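Local atomic coordinates of PrgB (Enterococcus faecalis, PDB entry 6EVU), a protein that promotes cell aggregation, biofilm formation and conjugation by binding and compacting DNA, represented here by its adhesin domain. Residues 194-199 against 306-311; 222-227 against 273-278; 280-285 against 300-305. All blocks are in the same frame, centred on the assembly; numbering follows the deposited sequence.

Contact 1 of 3, residues 194-199 against 306-311; sequences AYALSS and TNLNAQ
The peptide group joining Tyr195 to Ala196 has methyl CD2 of Leu308 on one face. CD2 stands almost straight above the carbonyl carbon, 3.4 Å from Tyr195 C and 3.5 Å from Ala196 N. The edges of this peptide carry its hydrogen bonds: the carbonyl of Tyr195 pairs with Gly274 and the NH of Ala196 with Ser305. The Tyr195 side chain leads away from 306-311; its ring meets that of Phe282, and its hydroxyl bonds Asn221. The two methyls of Leu308 divide the strand between them, since CD1, anti to CA (chi2 -179°), lies 4.0 Å from Ala194 CB while CD2 also reaches Ala196 CB. Thr306 CG2 also touches the Ala194 carbonyl oxygen, at 3.3 Å. On the same side as the leucine, Ala196 CB comes up to the Asn307 carbonyl oxygen at 3.4 Å. Strand 193-197 borders a three-stranded antiparallel sheet of the adhesin domain, and 306-311, with an inverse gamma turn centred on Asn307, is an irregular loop lying against it. The two run 55° apart without a direct hydrogen bond between them. Water takes over where the strand gives way to loop at Ser198. One molecule hydrogen-bonds Ser198 OG at 2.6 Å and donates to Asn307 O, and a second, bonded to the Asn309 NH, makes a weak link with the same hydroxyl. Asn309 ND2 also comes within 3.1 Å of Ser198 OG, but the angle is too poor for a hydrogen bond; that amide nitrogen bonds Ser271 OG instead. The Thr306 hydroxyl likewise turns elsewhere, to the backbone NH of Phe32.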
loop_
_atom_site.group_PDB
_atom_site.type_symbol
_atom_site.label_atom_id
_atom_site.label_comp_id
_atom_site.label_asym_id
_atom_site.label_seq_id
_atom_site.Cartn_x
_atom_site.Cartn_y
_atom_site.Cartn_z
ATOM N N ALA A 194 -5.030 -1.313 -14.690
ATOM C CA ALA A 194 -5.400 -2.199 -13.600
ATOM C C ALA A 194 -4.193 -2.399 -12.690
ATOM O O ALA A 194 -3.077 -2.685 -13.156
ATOM C CB ALA A 194 -5.938 -3.541 -14.127
ATOM N N TYR A 195 -4.428 -2.308 -11.393
ATOM C CA TYR A 195 -3.349 -2.471 -10.434
ATOM C C TYR A 195 -3.826 -3.305 -9.263
ATOM O O TYR A 195 -5.027 -3.389 -8.991
ATOM C CB TYR A 195 -2.821 -1.135 -9.912
ATOM C CG TYR A 195 -3.851 -0.099 -9.438
ATOM C CD1 TYR A 195 -4.529 0.728 -10.333
ATOM C CD2 TYR A 195 -4.094 0.056 -8.087
ATOM C CE1 TYR A 195 -5.476 1.709 -9.837
ATOM C CE2 TYR A 195 -4.971 1.016 -7.585
ATOM C CZ TYR A 195 -5.654 1.826 -8.460
ATOM O OH TYR A 195 -6.498 2.769 -7.952
ATOM N N ALA A 196 -2.874 -3.976 -8.620
ATOM C CA ALA A 196 -3.190 -4.894 -7.544
ATOM C C ALA A 196 -3.320 -4.148 -6.220
ATOM O O ALA A 196 -2.601 -3.180 -5.945
ATOM C CB ALA A 196 -2.094 -5.940 -7.411
ATOM N N LEU A 197 -4.203 -4.636 -5.364
ATOM C CA LEU A 197 -4.266 -4.174 -3.984
ATOM C C LEU A 197 -4.160 -5.500 -3.254
ATOM O O LEU A 197 -5.126 -6.279 -3.224
ATOM C CB LEU A 197 -5.558 -3.425 -3.670
ATOM C CG LEU A 197 -5.729 -2.284 -4.680
ATOM C CD1 LEU A 197 -7.153 -1.857 -4.776
ATOM C CD2 LEU A 197 -4.800 -1.171 -4.294
ATOM N N SER A 198 -2.976 -5.794 -2.735
ATOM C CA SER A 198 -2.652 -7.116 -2.232
ATOM C C SER A 198 -2.242 -7.075 -0.773
ATOM O O SER A 198 -2.059 -6.004 -0.179
ATOM C CB SER A 198 -1.531 -7.760 -3.056
ATOM O OG SER A 198 -2.036 -8.042 -4.354
ATOM N N SER A 199 -2.141 -8.284 -0.221
ATOM C CA SER A 199 -1.575 -8.492 1.095
ATOM C C SER A 199 -2.281 -7.616 2.131
ATOM O O SER A 199 -1.648 -6.916 2.955
ATOM C CB SER A 199 -0.072 -8.215 1.048
ATOM O OG SER A 199 0.594 -8.732 2.176
ATOM N N THR A 306 1.227 -4.596 -10.973
ATOM C CA THR A 306 0.100 -4.975 -11.808
ATOM C C THR A 306 -0.122 -6.478 -11.793
ATOM O O THR A 306 -0.821 -7.006 -12.672
ATOM C CB THR A 306 0.301 -4.500 -13.255
ATOM O OG1 THR A 306 1.554 -5.011 -13.757
ATOM C CG2 THR A 306 0.211 -3.026 -13.350
ATOM N N ASN A 307 0.477 -7.166 -10.827
ATOM C CA ASN A 307 0.318 -8.609 -10.625
ATOM C C ASN A 307 -0.960 -8.847 -9.836
ATOM O O ASN A 307 -0.956 -8.877 -8.597
ATOM C CB ASN A 307 1.530 -9.142 -9.875
ATOM C CG ASN A 307 2.748 -9.309 -10.769
ATOM O OD1 ASN A 307 3.827 -8.756 -10.486
ATOM N ND2 ASN A 307 2.600 -10.111 -11.842
ATOM N N LEU A 308 -2.078 -8.942 -10.546
ATOM C CA LEU A 308 -3.367 -9.080 -9.895
ATOM C C LEU A 308 -3.523 -10.509 -9.415
ATOM O O LEU A 308 -3.187 -11.468 -10.128
ATOM C CB LEU A 308 -4.516 -8.722 -10.858
ATOM C CG LEU A 308 -4.316 -7.512 -11.771
ATOM C CD1 LEU A 308 -5.536 -7.245 -12.655
ATOM C CD2 LEU A 308 -4.053 -6.331 -10.860
ATOM N N ASN A 309 -4.096 -10.673 -8.226
ATOM C CA ASN A 309 -4.420 -12.024 -7.777
ATOM C C ASN A 309 -5.771 -12.515 -8.296
ATOM O O ASN A 309 -6.385 -13.430 -7.697
ATOM C CB ASN A 309 -4.326 -12.093 -6.256
ATOM C CG ASN A 309 -2.895 -11.963 -5.782
ATOM O OD1 ASN A 309 -2.017 -12.670 -6.279
ATOM N ND2 ASN A 309 -2.649 -11.064 -4.842
ATOM N N ALA A 310 -6.214 -11.999 -9.451
ATOM C CA ALA A 310 -7.402 -12.495 -10.128
ATOM C C ALA A 310 -7.258 -12.287 -11.636
ATOM O O ALA A 310 -6.310 -11.659 -12.116
ATOM C CB ALA A 310 -8.665 -11.815 -9.593
ATOM N N GLN A 311 -8.211 -12.835 -12.388
ATOM C CA GLN A 311 -8.280 -12.613 -13.824
ATOM C C GLN A 311 -9.540 -11.884 -14.228
ATOM O O GLN A 311 -9.631 -11.405 -15.366
ATOM C CB GLN A 311 -8.223 -13.947 -14.595
ATOM C CG GLN A 311 -7.297 -14.976 -13.971
ATOM C CD GLN A 311 -5.997 -15.141 -14.746
ATOM O OE1 GLN A 311 -5.298 -14.155 -15.019
ATOM N NE2 GLN A 311 -5.671 -16.390 -15.115
HETATM O O HOH W 1 -4.726 -8.127 -6.555
HETATM O O HOH W 2 -0.211 -8.381 -6.134
#

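Contact 2 of 3, residues 222-227 against 273-278; sequences AFKYIN and VGLANG
Val273 O takes two hydrogens from the neighbouring strand: the NH of Lys224, at 2.8 Å from N to O, and, in a longer CA-H...O contact, the CA of Phe223. Ala222 O is used in the same double way, with Leu275 N at 2.9 Å and Gly274 CA beside it. Ala222 N to Leu275 O and Val273 N to Lys224 O complete the set, so that Ala222 with Leu275 and Lys224 with Val273 are hydrogen-bonded antiparallel pairs, while Phe223 with Gly274 between them is the non-hydrogen-bonded pair. The short strand axes approach to 4.8 Å and run 142° apart, well short of strictly antiparallel. Ala222, Lys224, Val273 and Leu275 send their side chains to one face. There Lys224 CG, anti to the carbonyl carbon (chi1 -73°), presses on Leu275 CD1 at 3.5 Å, tighter than usual for two carbons. Beyond CG the lysine chain bends at chi2 (-67°) and its end leads away, NZ bonding the carbonyl of Lys314. Farther along, CG1 and CD1 of Ile226 both lie 3.8 Å from Val273 CG2, the two side chains crossing at about a right angle; this carries the packing past the last paired residues. Val313 of strand 312-313 touches both Lys224 and Val273. Phe223 occupies the other face, where its ring stacks on Phe239 and packs against Phe217. Gly274 offers no side chain opposite Phe223, and Leu197 of the next strand reaches over the glycine to the ring. Strand 272-276 also pairs on its second edge, through Gly274 to Tyr195 and Ala276 to Phe193, which makes this contact one half of a small, twisted three-stranded antiparallel sheet with 272-276 in the middle, between 193-197 and 221-225.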
loop_
_atom_site.group_PDB
_atom_site.type_symbol
_atom_site.label_atom_id
_atom_site.label_comp_id
_atom_site.label_asym_id
_atom_site.label_seq_id
_atom_site.Cartn_x
_atom_site.Cartn_y
_atom_site.Cartn_z
ATOM N N ALA A 222 -11.430 3.086 -9.290
ATOM C CA ALA A 222 -12.413 2.327 -8.520
ATOM C C ALA A 222 -11.821 1.019 -8.007
ATOM O O ALA A 222 -10.992 0.385 -8.676
ATOM C CB ALA A 222 -13.678 2.043 -9.335
ATOM N N PHE A 223 -12.288 0.611 -6.821
ATOM C CA PHE A 223 -11.976 -0.698 -6.266
ATOM C C PHE A 223 -12.930 -1.758 -6.832
ATOM O O PHE A 223 -14.133 -1.523 -6.991
ATOM C CB PHE A 223 -12.065 -0.658 -4.744
ATOM C CG PHE A 223 -11.826 -1.997 -4.069
ATOM C CD1 PHE A 223 -12.843 -2.963 -4.006
ATOM C CD2 PHE A 223 -10.624 -2.279 -3.464
ATOM C CE1 PHE A 223 -12.626 -4.175 -3.364
ATOM C CE2 PHE A 223 -10.402 -3.491 -2.831
ATOM C CZ PHE A 223 -11.409 -4.447 -2.788
ATOM N N LYS A 224 -12.398 -2.944 -7.103
ATOM C CA LYS A 224 -13.196 -4.065 -7.588
ATOM C C LYS A 224 -12.910 -5.309 -6.752
ATOM O O LYS A 224 -11.746 -5.630 -6.507
ATOM C CB LYS A 224 -12.890 -4.328 -9.070
ATOM C CG LYS A 224 -13.457 -3.280 -10.020
ATOM C CD LYS A 224 -14.996 -3.338 -10.021
ATOM C CE LYS A 224 -15.606 -2.703 -11.240
ATOM N NZ LYS A 224 -17.069 -2.956 -11.256
ATOM N N TYR A 225 -13.969 -6.019 -6.344
ATOM C CA TYR A 225 -13.867 -7.191 -5.478
ATOM C C TYR A 225 -13.378 -8.406 -6.269
ATOM O O TYR A 225 -13.754 -8.600 -7.429
ATOM C CB TYR A 225 -15.244 -7.514 -4.855
ATOM C CG TYR A 225 -15.308 -8.792 -4.023
ATOM C CD1 TYR A 225 -14.617 -8.906 -2.822
ATOM C CD2 TYR A 225 -16.060 -9.895 -4.447
ATOM C CE1 TYR A 225 -14.674 -10.063 -2.057
ATOM C CE2 TYR A 225 -16.124 -11.080 -3.679
ATOM C CZ TYR A 225 -15.422 -11.146 -2.480
ATOM O OH TYR A 225 -15.447 -12.278 -1.716
ATOM N N ILE A 226 -12.527 -9.221 -5.638
ATOM C CA ILE A 226 -12.154 -10.525 -6.182
ATOM C C ILE A 226 -12.952 -11.589 -5.459
ATOM O O ILE A 226 -12.992 -11.601 -4.224
ATOM C CB ILE A 226 -10.652 -10.807 -6.036
ATOM C CG1 ILE A 226 -9.805 -9.733 -6.732
ATOM C CG2 ILE A 226 -10.348 -12.224 -6.490
ATOM C CD1 ILE A 226 -8.303 -9.809 -6.372
ATOM N N ASN A 227 -13.578 -12.501 -6.220
ATOM C CA ASN A 227 -14.432 -13.493 -5.581
ATOM C C ASN A 227 -13.629 -14.377 -4.637
ATOM O O ASN A 227 -12.552 -14.874 -4.989
ATOM C CB ASN A 227 -15.144 -14.337 -6.619
ATOM C CG ASN A 227 -16.263 -15.169 -6.001
ATOM O OD1 ASN A 227 -16.859 -14.765 -5.002
ATOM N ND2 ASN A 227 -16.557 -16.289 -6.582
ATOM N N VAL A 273 -8.758 -5.443 -6.771
ATOM C CA VAL A 273 -8.216 -4.868 -7.992
ATOM C C VAL A 273 -8.578 -3.389 -8.050
ATOM O O VAL A 273 -9.724 -3.020 -7.758
ATOM C CB VAL A 273 -8.738 -5.609 -9.230
ATOM C CG1 VAL A 273 -8.171 -4.988 -10.477
ATOM C CG2 VAL A 273 -8.364 -7.095 -9.098
ATOM N N GLY A 274 -7.593 -2.552 -8.366
ATOM C CA GLY A 274 -7.826 -1.157 -8.693
ATOM C C GLY A 274 -7.908 -0.958 -10.199
ATOM O O GLY A 274 -7.106 -1.520 -10.959
ATOM N N LEU A 275 -8.918 -0.198 -10.623
ATOM C CA LEU A 275 -9.152 0.119 -12.035
ATOM C C LEU A 275 -9.143 1.632 -12.189
ATOM O O LEU A 275 -9.777 2.339 -11.392
ATOM C CB LEU A 275 -10.484 -0.476 -12.568
ATOM C CG LEU A 275 -10.313 -1.976 -12.849
ATOM C CD1 LEU A 275 -11.635 -2.749 -12.932
ATOM C CD2 LEU A 275 -9.473 -2.178 -14.085
ATOM N N ALA A 276 -8.392 2.139 -13.165
ATOM C CA ALA A 276 -8.281 3.586 -13.350
ATOM C C ALA A 276 -8.498 3.943 -14.822
ATOM O O ALA A 276 -7.706 3.548 -15.683
ATOM C CB ALA A 276 -6.929 4.123 -12.867
ATOM N N ASN A 277 -9.554 4.718 -15.110
ATOM C CA ASN A 277 -9.709 5.332 -16.430
ATOM C C ASN A 277 -9.017 6.692 -16.489
ATOM O O ASN A 277 -9.516 7.627 -17.099
ATOM C CB ASN A 277 -11.197 5.456 -16.800
ATOM C CG ASN A 277 -11.917 4.112 -16.820
ATOM O OD1 ASN A 277 -11.724 3.308 -17.740
ATOM N ND2 ASN A 277 -12.760 3.867 -15.815
ATOM N N GLY A 278 -7.902 6.837 -15.791
ATOM C CA GLY A 278 -7.212 8.110 -15.651
ATOM C C GLY A 278 -5.975 7.850 -14.803
ATOM O O GLY A 278 -5.588 6.700 -14.613
#

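Contact 3 of 3, residues 280-285 against 300-305; sequences ISFSFG and QWFAFS
Phe302 reaches across from its strand to Phe284, and every part of its side chain finds an aromatic neighbour. CB sits over the face of the Phe284 ring, 3.5 Å from CE1, in a CH-pi contact. CG, anti to the backbone N and so directed across the gap, follows above the centre of that ring, 3.6 Å from its plane. CD1 moves on to Phe284 CG and CB, CD2 lies over Phe284 CD2 and CE2, and CE1 is near Phe284 CB. The two rings form an offset stack with centroids 4.2 Å apart and planes at 12°. CE2 already turns to Phe282 CZ, and at the far end Phe302 CZ meets both CE2 and CZ of Phe282 at 3.5 Å. These side chains reach toward each other tip to tip, their planes at an oblique 51°. Beyond the cluster, Ile280 CD1 touches the rim atom CZ of Phe304 at 3.8 Å, near the ring plane. The other end is polar. The amide of Gln300 lies at the edge of the Phe284 ring, its NE2 bonding Gly285 O at 3.2 Å. The bond is bent, 137° at the hydrogen, with the donor well above the carbonyl plane. A water donates to Gln300 OE1 and to Phe284 O, giving the amide a second tie to strand 280-285. The short strand axes lie 8.7 Å apart, too far for backbone pairing: strands 280-287 and 299-302 belong to two different antiparallel sheets, packed against each other as in a beta sandwich. Stacked and tip-to-tip rings thus supply a buried apolar seam, while at its Gln300 end one amide serves the backbone carbonyls of two buried residues, Gly285 directly and Phe284 through water.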
loop_
_atom_site.group_PDB
_atom_site.type_symbol
_atom_site.label_atom_id
_atom_site.label_comp_id
_atom_site.label_asym_id
_atom_site.label_seq_id
_atom_site.Cartn_x
_atom_site.Cartn_y
_atom_site.Cartn_z
ATOM N N ILE A 280 -3.698 7.056 -11.811
ATOM C CA ILE A 280 -3.863 6.226 -10.616
ATOM C C ILE A 280 -3.756 7.070 -9.358
ATOM O O ILE A 280 -2.773 7.792 -9.158
ATOM C CB ILE A 280 -2.793 5.126 -10.581
ATOM C CG1 ILE A 280 -3.074 4.125 -11.715
ATOM C CG2 ILE A 280 -2.763 4.438 -9.203
ATOM C CD1 ILE A 280 -2.001 3.030 -11.781
ATOM N N SER A 281 -4.701 6.901 -8.455
ATOM C CA SER A 281 -4.617 7.630 -7.175
ATOM C C SER A 281 -5.568 6.982 -6.184
ATOM O O SER A 281 -6.713 6.708 -6.537
ATOM C CB SER A 281 -4.996 9.079 -7.366
ATOM O OG SER A 281 -4.781 9.818 -6.154
ATOM N N PHE A 282 -5.096 6.689 -4.983
ATOM C CA PHE A 282 -5.922 5.990 -3.997
ATOM C C PHE A 282 -5.204 6.132 -2.664
ATOM O O PHE A 282 -4.073 6.642 -2.608
ATOM C CB PHE A 282 -6.119 4.512 -4.364
ATOM C CG PHE A 282 -4.822 3.745 -4.409
ATOM C CD1 PHE A 282 -4.006 3.783 -5.521
ATOM C CD2 PHE A 282 -4.418 3.002 -3.281
ATOM C CE1 PHE A 282 -2.777 3.134 -5.538
ATOM C CE2 PHE A 282 -3.198 2.324 -3.271
ATOM C CZ PHE A 282 -2.363 2.398 -4.401
ATOM N N SER A 283 -5.868 5.699 -1.570
ATOM C CA SER A 283 -5.168 5.697 -0.275
ATOM C C SER A 283 -5.008 4.300 0.311
ATOM O O SER A 283 -5.808 3.382 0.044
ATOM C CB SER A 283 -5.888 6.602 0.744
ATOM O OG SER A 283 -5.846 7.913 0.251
ATOM N N PHE A 284 -3.973 4.121 1.135
ATOM C CA PHE A 284 -3.800 2.835 1.815
ATOM C C PHE A 284 -3.484 3.104 3.279
ATOM O O PHE A 284 -2.968 4.162 3.627
ATOM C CB PHE A 284 -2.716 1.937 1.136
ATOM C CG PHE A 284 -1.326 2.580 1.100
ATOM C CD1 PHE A 284 -0.438 2.385 2.130
ATOM C CD2 PHE A 284 -0.956 3.366 0.016
ATOM C CE1 PHE A 284 0.839 2.967 2.096
ATOM C CE2 PHE A 284 0.353 3.954 -0.034
ATOM C CZ PHE A 284 1.216 3.749 1.035
ATOM N N GLY A 285 -3.704 2.132 4.149
ATOM C CA GLY A 285 -3.439 2.418 5.538
ATOM C C GLY A 285 -3.712 1.253 6.455
ATOM O O GLY A 285 -3.709 0.081 6.041
ATOM N N GLN A 300 3.458 -0.619 8.023
ATOM C CA GLN A 300 3.044 -1.585 7.010
ATOM C C GLN A 300 3.983 -1.511 5.811
ATOM O O GLN A 300 4.699 -0.532 5.588
ATOM C CB GLN A 300 1.593 -1.299 6.558
ATOM C CG GLN A 300 1.512 -0.046 5.682
ATOM C CD GLN A 300 0.071 0.433 5.511
ATOM O OE1 GLN A 300 -0.293 1.538 5.864
ATOM N NE2 GLN A 300 -0.750 -0.414 4.919
ATOM N N TRP A 301 3.912 -2.582 4.998
ATOM C CA TRP A 301 4.582 -2.601 3.705
ATOM C C TRP A 301 3.504 -2.478 2.647
ATOM O O TRP A 301 2.565 -3.277 2.661
ATOM C CB TRP A 301 5.339 -3.927 3.561
ATOM C CG TRP A 301 5.927 -4.150 2.180
ATOM C CD1 TRP A 301 6.302 -3.195 1.304
ATOM C CD2 TRP A 301 6.194 -5.414 1.537
ATOM N NE1 TRP A 301 6.771 -3.744 0.135
ATOM C CE2 TRP A 301 6.714 -5.112 0.255
ATOM C CE3 TRP A 301 5.999 -6.759 1.900
ATOM C CZ2 TRP A 301 7.077 -6.136 -0.654
ATOM C CZ3 TRP A 301 6.387 -7.759 1.008
ATOM C CH2 TRP A 301 6.883 -7.431 -0.255
ATOM N N PHE A 302 3.622 -1.491 1.763
ATOM C CA PHE A 302 2.692 -1.344 0.643
ATOM C C PHE A 302 3.498 -1.501 -0.641
ATOM O O PHE A 302 4.268 -0.622 -1.003
ATOM C CB PHE A 302 1.935 -0.013 0.619
ATOM C CG PHE A 302 0.911 -0.013 -0.474
ATOM C CD1 PHE A 302 -0.298 -0.704 -0.270
ATOM C CD2 PHE A 302 1.217 0.459 -1.719
ATOM C CE1 PHE A 302 -1.244 -0.791 -1.266
ATOM C CE2 PHE A 302 0.260 0.348 -2.786
ATOM C CZ PHE A 302 -0.949 -0.277 -2.546
ATOM N N ALA A 303 3.269 -2.597 -1.357
ATOM C CA ALA A 303 3.906 -2.836 -2.643
ATOM C C ALA A 303 2.927 -2.509 -3.764
ATOM O O ALA A 303 1.745 -2.870 -3.677
ATOM C CB ALA A 303 4.329 -4.301 -2.752
ATOM N N PHE A 304 3.434 -1.870 -4.810
ATOM C CA PHE A 304 2.652 -1.506 -5.985
ATOM C C PHE A 304 3.067 -2.346 -7.177
ATOM O O PHE A 304 4.237 -2.351 -7.538
ATOM C CB PHE A 304 2.836 -0.045 -6.365
ATOM C CG PHE A 304 2.075 0.323 -7.583
ATOM C CD1 PHE A 304 0.719 0.610 -7.481
ATOM C CD2 PHE A 304 2.698 0.351 -8.862
ATOM C CE1 PHE A 304 -0.031 0.948 -8.646
ATOM C CE2 PHE A 304 1.948 0.730 -10.022
ATOM C CZ PHE A 304 0.600 1.000 -9.916
ATOM N N SER A 305 2.097 -3.027 -7.806
ATOM C CA SER A 305 2.392 -3.739 -9.049
ATOM C C SER A 305 1.096 -3.975 -9.801
ATOM O O SER A 305 0.003 -3.725 -9.301
ATOM C CB SER A 305 3.084 -5.090 -8.797
ATOM O OG SER A 305 2.147 -6.121 -8.533
HETATM O O HOH W 3 -0.412 4.381 5.024
#

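Overall arrangement
Tyr195 and its neighbours tie the three contacts together. Contacts 1 and 2, with centres about 9 Å apart, share the small sheet in which strands 193-197 and 272-276 are adjacent; Leu197 CD1 packs on Phe223 CD2 at 3.7 Å, and Ala310 CB on Ile226 CG2 at 3.6 Å. Contact 3 lies about 11 Å from contact 1, centre to centre, and joins it through a probable hydrogen bond of 3.0 Å from Ala196 N to Ser305 O and through Tyr195 CB, 3.7 Å from Phe304 CE1. Contacts 2 and 3 adjoin only along the chain. Contact 3 is the most central. Tris, probably from the crystallisation liquor, hydrogen-bonds Ser199 OG of contact 1 and Trp301 N of contact 3.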